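Local coordinates for protein glycosyl hydrolase family 88 (Pedobacter heparinus, PDB 3WIW) that acts as an unsaturated glucuronyl hydrolase specific for heparin, built on an alpha6/alpha6-barrel, at residues Q48-G53 / G63-A68; Y86-D91 / Y380-L385; R160-D163 / F169-I172; K266-A271 / S320-D325. All coordinates share one frame; numbering follows the deposited sequence.

How the contacts relate
The four contacts are spread through one alpha6/alpha6-barrel chain, and none touches another. Contact 1 comes first in sequence and joins the end of helix 30-49 to a two-stranded hairpin. Its strand 65-68 is followed by helix 77-89, which enters contact 2, about 21 Å away between centres. Contact 2 joins that early helix to helix 375-392 near the C-terminus, so contacts 3 and 4 both fall within the span of chain it brackets. Contact 3, about 32 Å from contact 2 between centres, lies beside the predicted catalytic residues. Contact 4, peripheral packing, shares helix 306-322 with the surroundings of contact 2, about 24 Å off between centres.

Contact 1. Residues Q48-G53 / G63-A68; sequences QTYTPG and GTVRLA
Tyr50 meets Val65 and Leu67 where the chain leaving helix 30-49 passes the antiparallel hairpin of strands 55-59 and 65-68. Tyr50 is the first residue to abandon helical backbone angles, and from CA 50 to CA 53 the chain heads within 18° of the direction from CA 65 to CA 68. The two courses are nevertheless not paired as strands: no hydrogen bond crosses, and Tyr50 CA is 8.9 Å from Leu67 CA. A side chain spans that gap. The ring of Tyr50 has its CG anti to the carbonyl carbon (chi1 -54°), on a CB that points toward the strand. Val65 approaches from the opposite direction and divides its two methyls between the hydroxyl and a ring carbon, CG2 coming 3.5 Å from Tyr50 OH and CG1 lying 4.1 Å from Tyr50 CE1. Nearer the root of the ring, Leu67 CD2 is 4.1 Å from Tyr50 CD1. Both Val65 CG1 and Leu67 CD2 stand oblique to the ring plane. At the other end of the contact Gly53 O and Ala68 O come to 3.9 Å, a non-bonding approach; the Ala68 oxygen is hydrogen-bonded to Thr75 OG1. The Tyr50 hydroxyl is hydrogen-bonded to the backbone oxygen of Gln353, whose NE2 also bonds to Gly63 O, while Pro56 of strand 55-59 touches Tyr50. Carbon packing and one polar anchor thus act on the same residue: the methyl contacts are non-directional, and it is the bond to Gln353 that gives the hydroxyl a definite direction at this surface junction.

Contact 2. Residues Y86-D91 / Y380-L385; sequences YELSGD and YYLEAL
One side chain supplies the whole of one side of this buried contact: Leu88 reaches both Leu382 and Leu385 on helix 375-392, and nothing else from 86-91 takes part. Its two branches go to different residues. Leu88 CD1 lies 4.1 Å from Leu382 CD2 and 4.2 Å from Leu382 CB, so it settles against both the root and a tip of that leucine. Leu88 CD2 instead faces the next turn of the helix, 4.2 Å from Leu385 C and 4.4 Å from Leu385 CB. The CB atoms of all three leucines point across the interface, and Leu88 and Leu382 meet at a slant. In Leu88, chi1 (-72°) carries CG toward helix 375-392 and chi2 (164°) sets the branches, CD1 at Leu382 and CD2 at Leu385. The backbones stay well apart, Leu88 CA being 8.2 Å from Leu385 CA; the contact is van der Waals packing, with no polar bond across it. One residue past Leu88, after Ser89, the helix ends: Gly90 adopts positive phi (74°), and Asp91 N donates to Ser89 OG at 3.0 Å, an ST turn. Asp91 then occupies the N-cap position of helix 92-103, with OD1 bonded to Asn93 N. Close by, Glu87 forms salt bridges with Lys386 of helix 375-392 and with Arg130 of helix 117-132. Helix 30-49 packs against the leucines as well, touching Leu382 through Leu43 and Leu385 through Leu32, while on helix 375-392 Ala384 touches Ser314 and Leu317 of helix 306-322.

Contact 3. Residues R160-D163 / F169-I172; sequences RSWD and FPVI
Over one face of the Trp162 indole lies Pro170, its CG 3.4 Å from Trp162 NE1, and one face of the Phe169 ring receives Arg160 CB, a CH-pi contact 3.8 Å from the centroid and 24° off the normal. Ile172 CG2 comes obliquely to the indole, 3.5 Å from Trp162 CZ3. The indole reaches both partners with CG between backbone N and carbonyl carbon (chi1 65°); Trp162 has two conformers, and one is described. Within the loop itself, Asp163 OD1 sits over one face of the Arg160 guanidinium, well out of its plane, an interaction of charges alone, and also forms a salt bridge with Arg151. Arg160 NE donates to Trp162 O at 2.9 Å, from above the carbonyl plane. Two bonds join the segments, one between backbones, Ser161 N to Pro170 O at 2.9 Å and 158°, and one from the backbone N of Ile172 to Ser161 OG at 2.9 Å. Ser161 OG is also bonded to Asn175. Ile172 borders Asp174, the predicted proton donor, and a bound buffer molecule lies about 4 Å from its side chain. Ser161, engaged through both N and OG, therefore ties the loop to strand 170-172 beside the probable active site.

Contact 4. Residues K266-A271 / S320-D325; sequences KFIEHA and STQVKD
The shortest polar bond within these segments is a helical one, from Ala271 N to Phe267 O at 2.9 Å; it belongs to the turn that carries Ile268, whose CD1 meets Gln322 and Val323. No hydrogen bond crosses the contact. The three residues meet through the end of Ile268: CD1 lies 3.6 Å from Val323 CG1, 3.6 Å from Gln322 O and 3.7 Å from Gln322 CB. Ile268 CG1, one bond back, is 4.0 Å from Val323 CG1, so the valine methyl rests alongside the last two carbons of the isoleucine. That reach follows from the torsions, CG1 being anti to the backbone N (chi1 -165°) and CD1 continuing the extended chain (chi2 176°). Ile268 and Gln322 are each modelled in two conformers, and these distances describe one of them. The CA atoms of Ile268 and Val323 are 7.7 Å apart.

Gln322 turns its CB toward the isoleucine, while its amide NE2 is hydrogen-bonded to Thr256 O of helix 245-262. From that same helix Tyr259 touches Ile268, and Val323 touches Tyr329 of helix 327-340. Helix 265-279 thus meets the weakly bonded end of helix 306-322 and the first residue beyond it through a methyl that rests against both the Val323 side chain and the Gln322 carbonyl. Such packing is largely dispersive and only weakly directional, whereas the polar end of Gln322 is anchored to a third helix.

Contact 1. Residues Q48-G53 / G63-A68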
loop_
_atom_site.group_PDB
_atom_site.type_symbol
_atom_site.label_atom_id
_atom_site.label_comp_id
_atom_site.label_asym_id
_atom_site.label_seq_id
_atom_site.Cartn_x
_atom_site.Cartn_y
_atom_site.Cartn_z
ATOM N N GLN A 48 -21.939 -6.329 4.510
ATOM C CA GLN A 48 -23.360 -6.304 4.867
ATOM C C GLN A 48 -23.745 -4.966 5.492
ATOM O O GLN A 48 -24.893 -4.538 5.415
ATOM C CB GLN A 48 -23.668 -7.421 5.871
ATOM C CG GLN A 48 -23.649 -8.826 5.264
ATOM C CD GLN A 48 -23.606 -9.944 6.293
ATOM O OE1 GLN A 48 -23.392 -9.718 7.494
ATOM N NE2 GLN A 48 -23.793 -11.166 5.823
ATOM N N THR A 49 -22.777 -4.315 6.123
ATOM C CA THR A 49 -23.044 -3.128 6.930
ATOM C C THR A 49 -22.834 -1.799 6.176
ATOM O O THR A 49 -23.690 -0.898 6.226
ATOM C CB THR A 49 -22.161 -3.170 8.195
ATOM O OG1 THR A 49 -22.497 -4.333 8.961
ATOM C CG2 THR A 49 -22.377 -1.957 9.064
ATOM N N TYR A 50 -21.686 -1.655 5.515
ATOM C CA TYR A 50 -21.365 -0.440 4.775
ATOM C C TYR A 50 -22.049 -0.410 3.411
ATOM O O TYR A 50 -22.547 -1.436 2.918
ATOM C CB TYR A 50 -19.825 -0.265 4.670
ATOM C CG TYR A 50 -19.196 -0.303 6.042
ATOM C CD1 TYR A 50 -19.478 0.692 6.962
ATOM C CD2 TYR A 50 -18.379 -1.359 6.443
ATOM C CE1 TYR A 50 -18.971 0.652 8.242
ATOM C CE2 TYR A 50 -17.858 -1.417 7.750
ATOM C CZ TYR A 50 -18.168 -0.401 8.634
ATOM O OH TYR A 50 -17.692 -0.434 9.926
ATOM N N THR A 51 -22.094 0.775 2.821
ATOM C CA THR A 51 -22.771 0.997 1.547
ATOM C C THR A 51 -21.739 1.239 0.444
ATOM O O THR A 51 -20.835 2.072 0.598
ATOM C CB THR A 51 -23.664 2.234 1.656
ATOM O OG1 THR A 51 -24.584 2.071 2.747
ATOM C CG2 THR A 51 -24.452 2.430 0.369
ATOM N N PRO A 52 -21.881 0.528 -0.693
ATOM C CA PRO A 52 -20.953 0.764 -1.808
ATOM C C PRO A 52 -20.891 2.249 -2.165
ATOM O O PRO A 52 -21.921 2.938 -2.220
ATOM C CB PRO A 52 -21.544 -0.081 -2.950
ATOM C CG PRO A 52 -22.214 -1.219 -2.206
ATOM C CD PRO A 52 -22.814 -0.590 -0.962
ATOM N N GLY A 53 -19.668 2.743 -2.349
ATOM C CA GLY A 53 -19.440 4.152 -2.633
ATOM C C GLY A 53 -19.145 4.992 -1.395
ATOM O O GLY A 53 -18.811 6.175 -1.511
ATOM N N GLY A 63 -15.540 6.460 18.363
ATOM C CA GLY A 63 -15.968 5.103 18.066
ATOM C C GLY A 63 -16.729 4.937 16.765
ATOM O O GLY A 63 -16.925 3.813 16.312
ATOM N N THR A 64 -17.164 6.044 16.168
ATOM C CA THR A 64 -17.870 5.999 14.880
ATOM C C THR A 64 -16.904 5.742 13.714
ATOM O O THR A 64 -15.685 5.902 13.841
ATOM C CB THR A 64 -18.658 7.300 14.614
ATOM O OG1 THR A 64 -17.740 8.401 14.568
ATOM C CG2 THR A 64 -19.724 7.548 15.690
ATOM N N VAL A 65 -17.442 5.356 12.567
ATOM C CA VAL A 65 -16.595 4.993 11.438
ATOM C C VAL A 65 -16.445 6.159 10.465
ATOM O O VAL A 65 -17.441 6.769 10.045
ATOM C CB VAL A 65 -17.157 3.775 10.700
ATOM C CG1 VAL A 65 -16.277 3.435 9.511
ATOM C CG2 VAL A 65 -17.260 2.590 11.638
ATOM N N ARG A 66 -15.201 6.499 10.145
ATOM C CA ARG A 66 -14.917 7.457 9.076
ATOM C C ARG A 66 -15.051 6.738 7.753
ATOM O O ARG A 66 -14.452 5.680 7.555
ATOM C CB ARG A 66 -13.509 8.029 9.212
ATOM C CG ARG A 66 -13.135 8.963 8.089
ATOM C CD ARG A 66 -11.804 9.644 8.345
ATOM N NE ARG A 66 -11.413 10.455 7.195
ATOM C CZ ARG A 66 -10.352 11.250 7.169
ATOM N NH1 ARG A 66 -10.074 11.945 6.078
ATOM N NH2 ARG A 66 -9.589 11.367 8.243
ATOM N N LEU A 67 -15.836 7.318 6.848
ATOM C CA LEU A 67 -16.107 6.724 5.541
ATOM C C LEU A 67 -15.336 7.433 4.423
ATOM O O LEU A 67 -15.031 8.632 4.524
ATOM C CB LEU A 67 -17.620 6.754 5.232
ATOM C CG LEU A 67 -18.518 6.078 6.272
ATOM C CD1 LEU A 67 -19.976 6.324 5.970
ATOM C CD2 LEU A 67 -18.206 4.585 6.319
ATOM N N ALA A 68 -15.035 6.683 3.363
ATOM C CA ALA A 68 -14.248 7.158 2.233
ATOM C C ALA A 68 -15.131 7.162 0.980
ATOM O O ALA A 68 -15.333 6.124 0.350
ATOM C CB ALA A 68 -13.055 6.254 2.021
#

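Contact 2. Residues Y86-D91 / Y380-L385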
loop_
_atom_site.group_PDB
_atom_site.type_symbol
_atom_site.label_atom_id
_atom_site.label_comp_id
_atom_site.label_asym_id
_atom_site.label_seq_id
_atom_site.Cartn_x
_atom_site.Cartn_y
_atom_site.Cartn_z
ATOM N N TYR A 86 -11.837 -13.038 -0.998
ATOM C CA TYR A 86 -12.356 -14.040 -1.920
ATOM C C TYR A 86 -11.255 -14.993 -2.388
ATOM O O TYR A 86 -11.448 -16.209 -2.416
ATOM C CB TYR A 86 -13.015 -13.362 -3.125
ATOM C CG TYR A 86 -13.349 -14.317 -4.245
ATOM C CD1 TYR A 86 -14.176 -15.412 -4.030
ATOM C CD2 TYR A 86 -12.850 -14.117 -5.523
ATOM C CE1 TYR A 86 -14.489 -16.297 -5.055
ATOM C CE2 TYR A 86 -13.164 -14.982 -6.541
ATOM C CZ TYR A 86 -13.978 -16.072 -6.312
ATOM O OH TYR A 86 -14.273 -16.923 -7.355
ATOM N N GLU A 87 -10.094 -14.449 -2.742
ATOM C CA GLU A 87 -8.997 -15.299 -3.206
ATOM C C GLU A 87 -8.501 -16.257 -2.125
ATOM O O GLU A 87 -8.194 -17.418 -2.405
ATOM C CB GLU A 87 -7.839 -14.457 -3.733
ATOM C CG GLU A 87 -8.178 -13.713 -4.993
ATOM C CD GLU A 87 -6.958 -13.050 -5.568
ATOM O OE1 GLU A 87 -6.586 -11.973 -5.067
ATOM O OE2 GLU A 87 -6.349 -13.617 -6.504
ATOM N N LEU A 88 -8.438 -15.791 -0.880
ATOM C CA LEU A 88 -7.980 -16.628 0.214
ATOM C C LEU A 88 -8.971 -17.745 0.486
ATOM O O LEU A 88 -8.584 -18.896 0.696
ATOM C CB LEU A 88 -7.785 -15.785 1.481
ATOM C CG LEU A 88 -6.578 -14.842 1.492
ATOM C CD1 LEU A 88 -6.690 -13.789 2.575
ATOM C CD2 LEU A 88 -5.277 -15.621 1.654
ATOM N N SER A 89 -10.257 -17.414 0.467
ATOM C CA SER A 89 -11.273 -18.309 1.024
ATOM C C SER A 89 -12.099 -19.062 -0.012
ATOM O O SER A 89 -12.693 -20.091 0.311
ATOM C CB SER A 89 -12.236 -17.500 1.876
ATOM O OG SER A 89 -13.001 -16.653 1.035
ATOM N N GLY A 90 -12.173 -18.550 -1.234
ATOM C CA GLY A 90 -13.060 -19.117 -2.236
ATOM C C GLY A 90 -14.524 -18.803 -1.999
ATOM O O GLY A 90 -15.404 -19.341 -2.681
ATOM N N ASP A 91 -14.793 -17.933 -1.032
ATOM C CA ASP A 91 -16.160 -17.628 -0.650
ATOM C C ASP A 91 -16.823 -16.780 -1.729
ATOM O O ASP A 91 -16.507 -15.598 -1.877
ATOM C CB ASP A 91 -16.149 -16.885 0.689
ATOM C CG ASP A 91 -17.533 -16.651 1.242
ATOM O OD1 ASP A 91 -18.507 -16.609 0.460
ATOM O OD2 ASP A 91 -17.634 -16.501 2.474
ATOM N N TYR A 380 -3.162 -4.585 2.740
ATOM C CA TYR A 380 -1.803 -5.120 2.617
ATOM C C TYR A 380 -1.567 -6.324 3.522
ATOM O O TYR A 380 -0.783 -7.205 3.180
ATOM C CB TYR A 380 -0.714 -4.030 2.759
ATOM C CG TYR A 380 -0.767 -3.086 1.575
ATOM C CD1 TYR A 380 -0.356 -3.494 0.295
ATOM C CD2 TYR A 380 -1.318 -1.813 1.717
ATOM C CE1 TYR A 380 -0.450 -2.645 -0.815
ATOM C CE2 TYR A 380 -1.423 -0.953 0.621
ATOM C CZ TYR A 380 -0.993 -1.382 -0.647
ATOM O OH TYR A 380 -1.144 -0.541 -1.705
ATOM N N TYR A 381 -2.283 -6.401 4.643
ATOM C CA TYR A 381 -2.217 -7.588 5.472
ATOM C C TYR A 381 -2.765 -8.819 4.756
ATOM O O TYR A 381 -2.111 -9.864 4.716
ATOM C CB TYR A 381 -2.977 -7.342 6.773
ATOM C CG TYR A 381 -3.132 -8.547 7.664
ATOM C CD1 TYR A 381 -2.027 -9.127 8.288
ATOM C CD2 TYR A 381 -4.383 -9.083 7.908
ATOM C CE1 TYR A 381 -2.175 -10.235 9.159
ATOM C CE2 TYR A 381 -4.552 -10.174 8.764
ATOM C CZ TYR A 381 -3.444 -10.744 9.381
ATOM O OH TYR A 381 -3.623 -11.823 10.218
ATOM N N LEU A 382 -3.944 -8.707 4.139
ATOM C CA LEU A 382 -4.449 -9.865 3.402
ATOM C C LEU A 382 -3.570 -10.171 2.186
ATOM O O LEU A 382 -3.378 -11.350 1.840
ATOM C CB LEU A 382 -5.922 -9.720 2.999
ATOM C CG LEU A 382 -6.916 -9.671 4.163
ATOM C CD1 LEU A 382 -8.310 -9.903 3.625
ATOM C CD2 LEU A 382 -6.590 -10.701 5.253
ATOM N N GLU A 383 -3.006 -9.151 1.545
ATOM C CA GLU A 383 -2.091 -9.403 0.430
ATOM C C GLU A 383 -0.907 -10.229 0.917
ATOM O O GLU A 383 -0.503 -11.211 0.278
ATOM C CB GLU A 383 -1.614 -8.091 -0.150
ATOM C CG GLU A 383 -0.836 -8.265 -1.438
ATOM C CD GLU A 383 -0.385 -6.929 -1.936
ATOM O OE1 GLU A 383 -1.108 -6.340 -2.756
ATOM O OE2 GLU A 383 0.671 -6.428 -1.479
ATOM N N ALA A 384 -0.379 -9.866 2.090
ATOM C CA ALA A 384 0.737 -10.603 2.673
ATOM C C ALA A 384 0.355 -12.052 3.029
ATOM O O ALA A 384 1.127 -12.992 2.780
ATOM C CB ALA A 384 1.282 -9.852 3.897
ATOM N N LEU A 385 -0.838 -12.243 3.593
ATOM C CA LEU A 385 -1.310 -13.595 3.884
ATOM C C LEU A 385 -1.401 -14.432 2.603
ATOM O O LEU A 385 -1.024 -15.601 2.590
ATOM C CB LEU A 385 -2.677 -13.592 4.564
ATOM C CG LEU A 385 -2.774 -12.955 5.949
ATOM C CD1 LEU A 385 -4.086 -13.314 6.611
ATOM C CD2 LEU A 385 -1.628 -13.369 6.853
#

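Contact 3. Residues R160-D163 / F169-I172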
loop_
_atom_site.group_PDB
_atom_site.type_symbol
_atom_site.label_atom_id
_atom_site.label_comp_id
_atom_site.label_asym_id
_atom_site.label_seq_id
_atom_site.Cartn_x
_atom_site.Cartn_y
_atom_site.Cartn_z
ATOM N N ARG A 160 3.623 14.067 -11.021
ATOM C CA ARG A 160 3.273 15.039 -9.992
ATOM C C ARG A 160 2.268 14.409 -9.030
ATOM O O ARG A 160 1.186 13.988 -9.447
ATOM C CB ARG A 160 2.651 16.275 -10.636
ATOM C CG ARG A 160 2.479 17.393 -9.631
ATOM C CD ARG A 160 1.912 18.607 -10.274
ATOM N NE ARG A 160 1.650 19.637 -9.282
ATOM C CZ ARG A 160 1.435 20.914 -9.572
ATOM N NH1 ARG A 160 1.481 21.331 -10.834
ATOM N NH2 ARG A 160 1.177 21.767 -8.587
ATOM N N SER A 161 2.580 14.350 -7.740
ATOM C CA SER A 161 1.679 13.658 -6.814
ATOM C C SER A 161 0.380 14.424 -6.589
ATOM O O SER A 161 -0.714 13.832 -6.656
ATOM C CB SER A 161 2.376 13.390 -5.484
ATOM O OG SER A 161 3.473 12.536 -5.688
ATOM N N TRP A 162 0.468 15.726 -6.363
ATOM C CA TRP A 162 -0.752 16.494 -6.152
ATOM C C TRP A 162 -0.620 17.915 -6.615
ATOM O O TRP A 162 0.480 18.391 -6.905
ATOM C CB TRP A 162 -1.199 16.450 -4.698
ATOM C CG TRP A 162 -0.237 17.104 -3.742
ATOM C CD1 TRP A 162 0.205 18.401 -3.766
ATOM C CD2 TRP A 162 0.354 16.504 -2.581
ATOM N NE1 TRP A 162 1.054 18.630 -2.711
ATOM C CE2 TRP A 162 1.163 17.482 -1.970
ATOM C CE3 TRP A 162 0.287 15.228 -2.010
ATOM C CZ2 TRP A 162 1.893 17.227 -0.805
ATOM C CZ3 TRP A 162 1.008 14.974 -0.856
ATOM C CH2 TRP A 162 1.807 15.969 -0.266
ATOM N N ASP A 163 -1.763 18.586 -6.659
ATOM C CA ASP A 163 -1.881 19.899 -7.291
ATOM C C ASP A 163 -2.108 21.032 -6.308
ATOM O O ASP A 163 -2.068 22.205 -6.689
ATOM C CB ASP A 163 -3.024 19.890 -8.299
ATOM C CG ASP A 163 -2.737 18.997 -9.471
ATOM O OD1 ASP A 163 -1.540 18.741 -9.733
ATOM O OD2 ASP A 163 -3.702 18.558 -10.122
ATOM N N PHE A 169 6.069 21.399 -7.797
ATOM C CA PHE A 169 5.934 20.055 -8.343
ATOM C C PHE A 169 6.322 19.052 -7.278
ATOM O O PHE A 169 7.454 18.589 -7.238
ATOM C CB PHE A 169 6.810 19.915 -9.604
ATOM C CG PHE A 169 6.475 18.716 -10.460
ATOM C CD1 PHE A 169 6.919 17.443 -10.115
ATOM C CD2 PHE A 169 5.723 18.867 -11.627
ATOM C CE1 PHE A 169 6.616 16.338 -10.901
ATOM C CE2 PHE A 169 5.408 17.757 -12.422
ATOM C CZ PHE A 169 5.865 16.494 -12.066
ATOM N N PRO A 170 5.375 18.731 -6.396
ATOM C CA PRO A 170 5.668 17.822 -5.293
ATOM C C PRO A 170 5.531 16.369 -5.710
ATOM O O PRO A 170 4.547 16.000 -6.384
ATOM C CB PRO A 170 4.601 18.178 -4.262
ATOM C CG PRO A 170 3.403 18.614 -5.117
ATOM C CD PRO A 170 3.999 19.252 -6.344
ATOM N N VAL A 171 6.493 15.548 -5.296
ATOM C CA VAL A 171 6.437 14.097 -5.520
ATOM C C VAL A 171 6.647 13.417 -4.175
ATOM O O VAL A 171 7.640 13.677 -3.479
ATOM C CB VAL A 171 7.541 13.648 -6.510
ATOM C CG1 VAL A 171 7.482 12.123 -6.727
ATOM C CG2 VAL A 171 7.376 14.371 -7.838
ATOM N N ILE A 172 5.703 12.582 -3.771
ATOM C CA ILE A 172 5.818 11.897 -2.489
ATOM C C ILE A 172 6.268 10.451 -2.675
ATOM O O ILE A 172 6.055 9.867 -3.738
ATOM C CB ILE A 172 4.508 11.989 -1.658
ATOM C CG1 ILE A 172 3.337 11.169 -2.245
ATOM C CG2 ILE A 172 4.115 13.452 -1.502
ATOM C CD1 ILE A 172 2.022 11.354 -1.450
#

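Contact 4. Residues K266-A271 / S320-D325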
loop_
_atom_site.group_PDB
_atom_site.type_symbol
_atom_site.label_atom_id
_atom_site.label_comp_id
_atom_site.label_asym_id
_atom_site.label_seq_id
_atom_site.Cartn_x
_atom_site.Cartn_y
_atom_site.Cartn_z
ATOM N N LYS A 266 18.634 -2.933 -11.062
ATOM C CA LYS A 266 18.885 -1.765 -10.207
ATOM C C LYS A 266 17.802 -1.645 -9.128
ATOM O O LYS A 266 18.071 -1.253 -7.982
ATOM C CB LYS A 266 18.907 -0.479 -11.005
ATOM C CG LYS A 266 20.095 -0.361 -11.907
ATOM C CD LYS A 266 20.010 0.916 -12.720
ATOM C CE LYS A 266 21.220 1.064 -13.628
ATOM N NZ LYS A 266 21.234 2.397 -14.291
ATOM N N PHE A 267 16.573 -2.014 -9.470
ATOM C CA PHE A 267 15.477 -1.924 -8.521
ATOM C C PHE A 267 15.569 -2.975 -7.412
ATOM O O PHE A 267 15.280 -2.681 -6.256
ATOM C CB PHE A 267 14.141 -2.036 -9.249
ATOM C CG PHE A 267 13.860 -0.911 -10.207
ATOM C CD1 PHE A 267 14.325 0.385 -9.977
ATOM C CD2 PHE A 267 13.098 -1.151 -11.347
ATOM C CE1 PHE A 267 14.013 1.417 -10.881
ATOM C CE2 PHE A 267 12.811 -0.136 -12.249
ATOM C CZ PHE A 267 13.258 1.147 -12.012
ATOM N N ILE A 268 15.949 -4.208 -7.746
ATOM C CA ILE A 268 16.074 -5.232 -6.707
ATOM C C ILE A 268 17.259 -4.923 -5.782
ATOM O O ILE A 268 17.184 -5.121 -4.562
ATOM C CB ILE A 268 16.121 -6.685 -7.272
ATOM C CG1 ILE A 268 15.878 -7.711 -6.161
ATOM C CG2 ILE A 268 17.436 -6.979 -7.965
ATOM C CD1 ILE A 268 15.824 -9.146 -6.686
ATOM N N GLU A 269 18.348 -4.420 -6.354
ATOM C CA GLU A 269 19.484 -4.014 -5.532
ATOM C C GLU A 269 19.043 -2.929 -4.561
ATOM O O GLU A 269 19.358 -2.975 -3.373
ATOM C CB GLU A 269 20.631 -3.503 -6.403
ATOM C CG GLU A 269 21.252 -4.569 -7.302
ATOM C CD GLU A 269 22.073 -3.991 -8.456
ATOM O OE1 GLU A 269 22.094 -2.749 -8.629
ATOM O OE2 GLU A 269 22.700 -4.782 -9.189
ATOM N N HIS A 270 18.288 -1.957 -5.056
ATOM C CA HIS A 270 17.819 -0.876 -4.191
ATOM C C HIS A 270 16.871 -1.413 -3.118
ATOM O O HIS A 270 16.984 -1.048 -1.936
ATOM C CB HIS A 270 17.180 0.227 -5.014
ATOM C CG HIS A 270 17.066 1.528 -4.292
ATOM N ND1 HIS A 270 18.170 2.241 -3.862
ATOM C CD2 HIS A 270 15.983 2.253 -3.935
ATOM C CE1 HIS A 270 17.765 3.351 -3.274
ATOM N NE2 HIS A 270 16.442 3.373 -3.289
ATOM N N ALA A 271 15.981 -2.320 -3.502
ATOM C CA ALA A 271 15.087 -2.957 -2.547
ATOM C C ALA A 271 15.846 -3.659 -1.414
ATOM O O ALA A 271 15.454 -3.558 -0.240
ATOM C CB ALA A 271 14.126 -3.914 -3.230
ATOM N N SER A 320 11.607 -12.017 -1.080
ATOM C CA SER A 320 12.176 -13.328 -0.767
ATOM C C SER A 320 12.170 -14.285 -1.976
ATOM O O SER A 320 13.028 -15.182 -2.074
ATOM C CB SER A 320 11.472 -13.964 0.439
ATOM O OG SER A 320 10.248 -14.583 0.092
ATOM N N THR A 321 11.232 -14.090 -2.908
ATOM C CA THR A 321 11.131 -14.975 -4.073
ATOM C C THR A 321 11.954 -14.484 -5.254
ATOM O O THR A 321 12.137 -15.214 -6.237
ATOM C CB THR A 321 9.668 -15.151 -4.533
ATOM O OG1 THR A 321 9.184 -13.918 -5.093
ATOM C CG2 THR A 321 8.791 -15.579 -3.357
ATOM N N GLN A 322 12.427 -13.241 -5.178
ATOM C CA GLN A 322 13.130 -12.599 -6.293
ATOM C C GLN A 322 14.644 -12.688 -6.164
ATOM O O GLN A 322 15.360 -12.732 -7.164
ATOM C CB GLN A 322 12.742 -11.123 -6.389
ATOM C CG GLN A 322 11.290 -10.865 -6.665
ATOM C CD GLN A 322 10.918 -9.430 -6.371
ATOM O OE1 GLN A 322 11.630 -8.715 -5.661
ATOM N NE2 GLN A 322 9.804 -9.004 -6.901
ATOM N N VAL A 323 15.131 -12.711 -4.929
ATOM C CA VAL A 323 16.571 -12.625 -4.672
ATOM C C VAL A 323 17.234 -13.988 -4.594
ATOM O O VAL A 323 16.559 -15.009 -4.524
ATOM C CB VAL A 323 16.887 -11.888 -3.342
ATOM C CG1 VAL A 323 16.335 -10.468 -3.349
ATOM C CG2 VAL A 323 16.346 -12.676 -2.165
ATOM N N LYS A 324 18.565 -13.964 -4.568
ATOM C CA LYS A 324 19.413 -15.148 -4.513
ATOM C C LYS A 324 19.180 -15.986 -3.255
ATOM O O LYS A 324 18.950 -17.193 -3.337
ATOM C CB LYS A 324 20.883 -14.717 -4.593
ATOM C CG LYS A 324 21.760 -15.611 -5.438
ATOM C CD LYS A 324 22.848 -14.810 -6.150
ATOM C CE LYS A 324 23.813 -14.149 -5.170
ATOM N NZ LYS A 324 24.838 -13.331 -5.892
ATOM N N ASP A 325 19.259 -15.354 -2.092
ATOM C CA ASP A 325 18.951 -16.059 -0.845
ATOM C C ASP A 325 17.950 -15.265 -0.010
ATOM O O ASP A 325 18.280 -14.294 0.677
ATOM C CB ASP A 325 20.211 -16.460 -0.066
ATOM C CG ASP A 325 20.965 -15.276 0.498
ATOM O OD1 ASP A 325 20.971 -14.207 -0.150
ATOM O OD2 ASP A 325 21.552 -15.422 1.595
#